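Side-chain contact in reticulocyte-binding protein 2a (Plasmodium vivax, PDB 4Z8N), which probably binds a receptor on red blood cells through its erythrocyte-binding domain, the part in this structure, as part of host-cell invasion by the malaria parasite: residues L287-K290 / L291-Y294. Numbering follows the deposited sequence.
Sequences LYNK and LITY
Leu291 N and Ile292 N donate to Leu287 O and Tyr288 O, each at 3.1 Å, the i to i+4 bonding of an alpha-helix, here close to the C-terminal end of the long helix 246-297 in the predominantly alpha-helical erythrocyte-binding domain. Leu287 and Leu291 form the buried stripe of this turn: Leu287 packs on Ile204 and Leu207 of helix 199-237, Leu291 on Met188 and Val191 of helix 168-194. Tyr288 reaches helix 199-237 too, its OH hydrogen-bonded to Gln208.

On the outer side, Asn289 and Ile292 run alongside each other, pointing the same way, with OD1 of Asn289 4.1 Å from CD1 of Ile292; ND2 is hydrogen-bonded to Ala285 O, one turn earlier. With chi1 at 173°, Lys290 leaves the helix with CG opposite the backbone N and bends at chi2, which takes its aliphatic chain past the CE2 and OH side of the Tyr294 ring, CE standing 4.0 Å from CE2. Lys290 O is gripped twice by Thr293, weakly by the backbone N and also by the hydroxyl: chi1 of 67° puts OG1 between the backbone N and the carbonyl carbon of Thr293, from where it donates in the carbonyl plane to Lys290 O over a short 2.5 Å.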
ATOM      1  N   LEU A 287      -2.124  -7.283 -26.842  1.00 35.69           N
ATOM      2  CA  LEU A 287      -1.536  -8.618 -26.888  1.00 37.72           C
ATOM      3  C   LEU A 287      -2.549  -9.647 -27.377  1.00 37.78           C
ATOM      4  O   LEU A 287      -2.212 -10.529 -28.167  1.00 40.39           O
ATOM      5  CB  LEU A 287      -1.001  -9.014 -25.510  1.00 35.53           C
ATOM      6  CG  LEU A 287       0.396  -8.494 -25.156  1.00 39.27           C
ATOM      7  CD1 LEU A 287       0.684  -8.707 -23.684  1.00 38.15           C
ATOM      8  CD2 LEU A 287       1.452  -9.187 -26.003  1.00 40.01           C
ATOM      9  N   TYR A 288      -3.788  -9.532 -26.905  1.00 35.09           N
ATOM     10  CA  TYR A 288      -4.869 -10.401 -27.366  1.00 39.99           C
ATOM     11  C   TYR A 288      -5.080 -10.268 -28.874  1.00 44.92           C
ATOM     12  O   TYR A 288      -5.222 -11.269 -29.576  1.00 37.20           O
ATOM     13  CB  TYR A 288      -6.175 -10.080 -26.638  1.00 39.70           C
ATOM     14  CG  TYR A 288      -6.285 -10.632 -25.231  1.00 43.16           C
ATOM     15  CD1 TYR A 288      -5.716 -11.852 -24.888  1.00 44.20           C
ATOM     16  CD2 TYR A 288      -6.973  -9.932 -24.250  1.00 45.04           C
ATOM     17  CE1 TYR A 288      -5.825 -12.354 -23.600  1.00 43.87           C
ATOM     18  CE2 TYR A 288      -7.089 -10.425 -22.964  1.00 45.35           C
ATOM     19  CZ  TYR A 288      -6.514 -11.634 -22.643  1.00 46.63           C
ATOM     20  OH  TYR A 288      -6.632 -12.116 -21.358  1.00 44.59           O
ATOM     21  N   ASN A 289      -5.102  -9.031 -29.363  1.00 40.33           N
ATOM     22  CA  ASN A 289      -5.298  -8.775 -30.788  1.00 44.98           C
ATOM     23  C   ASN A 289      -4.142  -9.284 -31.641  1.00 43.70           C
ATOM     24  O   ASN A 289      -4.344  -9.733 -32.769  1.00 45.69           O
ATOM     25  CB  ASN A 289      -5.507  -7.280 -31.036  1.00 47.12           C
ATOM     26  CG  ASN A 289      -6.949  -6.856 -30.845  1.00 53.37           C
ATOM     27  OD1 ASN A 289      -7.798  -7.102 -31.702  1.00 62.62           O
ATOM     28  ND2 ASN A 289      -7.234  -6.218 -29.719  1.00 50.45           N
ATOM     29  N   LYS A 290      -2.932  -9.203 -31.101  1.00 42.58           N
ATOM     30  CA  LYS A 290      -1.756  -9.717 -31.789  1.00 42.40           C
ATOM     31  C   LYS A 290      -1.866 -11.231 -31.948  1.00 41.47           C
ATOM     32  O   LYS A 290      -1.555 -11.779 -33.005  1.00 47.62           O
ATOM     33  CB  LYS A 290      -0.482  -9.342 -31.026  1.00 42.67           C
ATOM     34  CG  LYS A 290       0.795  -9.970 -31.566  1.00 46.86           C
ATOM     35  CD  LYS A 290       1.236  -9.326 -32.869  1.00 51.31           C
ATOM     36  CE  LYS A 290       2.584  -9.874 -33.309  1.00 54.06           C
ATOM     37  NZ  LYS A 290       3.065  -9.232 -34.560  1.00 57.36           N
ATOM     38  N   LEU A 291      -2.329 -11.898 -30.893  1.00 41.56           N
ATOM     39  CA  LEU A 291      -2.471 -13.350 -30.901  1.00 45.52           C
ATOM     40  C   LEU A 291      -3.532 -13.807 -31.898  1.00 50.49           C
ATOM     41  O   LEU A 291      -3.418 -14.885 -32.484  1.00 52.30           O
ATOM     42  CB  LEU A 291      -2.815 -13.863 -29.497  1.00 41.95           C
ATOM     43  CG  LEU A 291      -2.901 -15.385 -29.350  1.00 44.02           C
ATOM     44  CD1 LEU A 291      -1.641 -16.045 -29.894  1.00 48.65           C
ATOM     45  CD2 LEU A 291      -3.130 -15.783 -27.902  1.00 41.95           C
ATOM     46  N   ILE A 292      -4.559 -12.982 -32.088  1.00 48.19           N
ATOM     47  CA  ILE A 292      -5.625 -13.285 -33.040  1.00 53.21           C
ATOM     48  C   ILE A 292      -5.068 -13.477 -34.450  1.00 56.39           C
ATOM     49  O   ILE A 292      -5.501 -14.370 -35.180  1.00 57.91           O
ATOM     50  CB  ILE A 292      -6.702 -12.176 -33.051  1.00 52.56           C
ATOM     51  CG1 ILE A 292      -7.470 -12.166 -31.730  1.00 53.31           C
ATOM     52  CG2 ILE A 292      -7.673 -12.373 -34.202  1.00 57.07           C
ATOM     53  CD1 ILE A 292      -8.536 -11.096 -31.647  1.00 53.16           C
ATOM     54  N   THR A 293      -4.086 -12.655 -34.820  1.00 58.33           N
ATOM     55  CA  THR A 293      -3.467 -12.745 -36.140  1.00 57.47           C
ATOM     56  C   THR A 293      -2.755 -14.081 -36.331  1.00 59.84           C
ATOM     57  O   THR A 293      -2.751 -14.638 -37.430  1.00 63.18           O
ATOM     58  CB  THR A 293      -2.459 -11.602 -36.381  1.00 57.65           C
ATOM     59  OG1 THR A 293      -1.331 -11.759 -35.511  1.00 55.72           O
ATOM     60  CG2 THR A 293      -3.113 -10.250 -36.128  1.00 53.88           C
ATOM     61  N   TYR A 294      -2.153 -14.590 -35.260  1.00 63.00           N
ATOM     62  CA  TYR A 294      -1.517 -15.906 -35.291  1.00 68.50           C
ATOM     63  C   TYR A 294      -2.546 -17.004 -35.541  1.00 71.30           C
ATOM     64  O   TYR A 294      -2.405 -17.802 -36.468  1.00 77.70           O
ATOM     65  CB  TYR A 294      -0.777 -16.189 -33.979  1.00 72.46           C
ATOM     66  CG  TYR A 294       0.548 -15.476 -33.821  1.00 78.39           C
ATOM     67  CD1 TYR A 294       1.671 -15.891 -34.528  1.00 84.12           C
ATOM     68  CD2 TYR A 294       0.685 -14.404 -32.947  1.00 77.37           C
ATOM     69  CE1 TYR A 294       2.887 -15.248 -34.382  1.00 86.12           C
ATOM     70  CE2 TYR A 294       1.897 -13.756 -32.793  1.00 79.43           C
ATOM     71  CZ  TYR A 294       2.994 -14.181 -33.512  1.00 84.01           C
ATOM     72  OH  TYR A 294       4.202 -13.538 -33.361  1.00 85.59           O
TER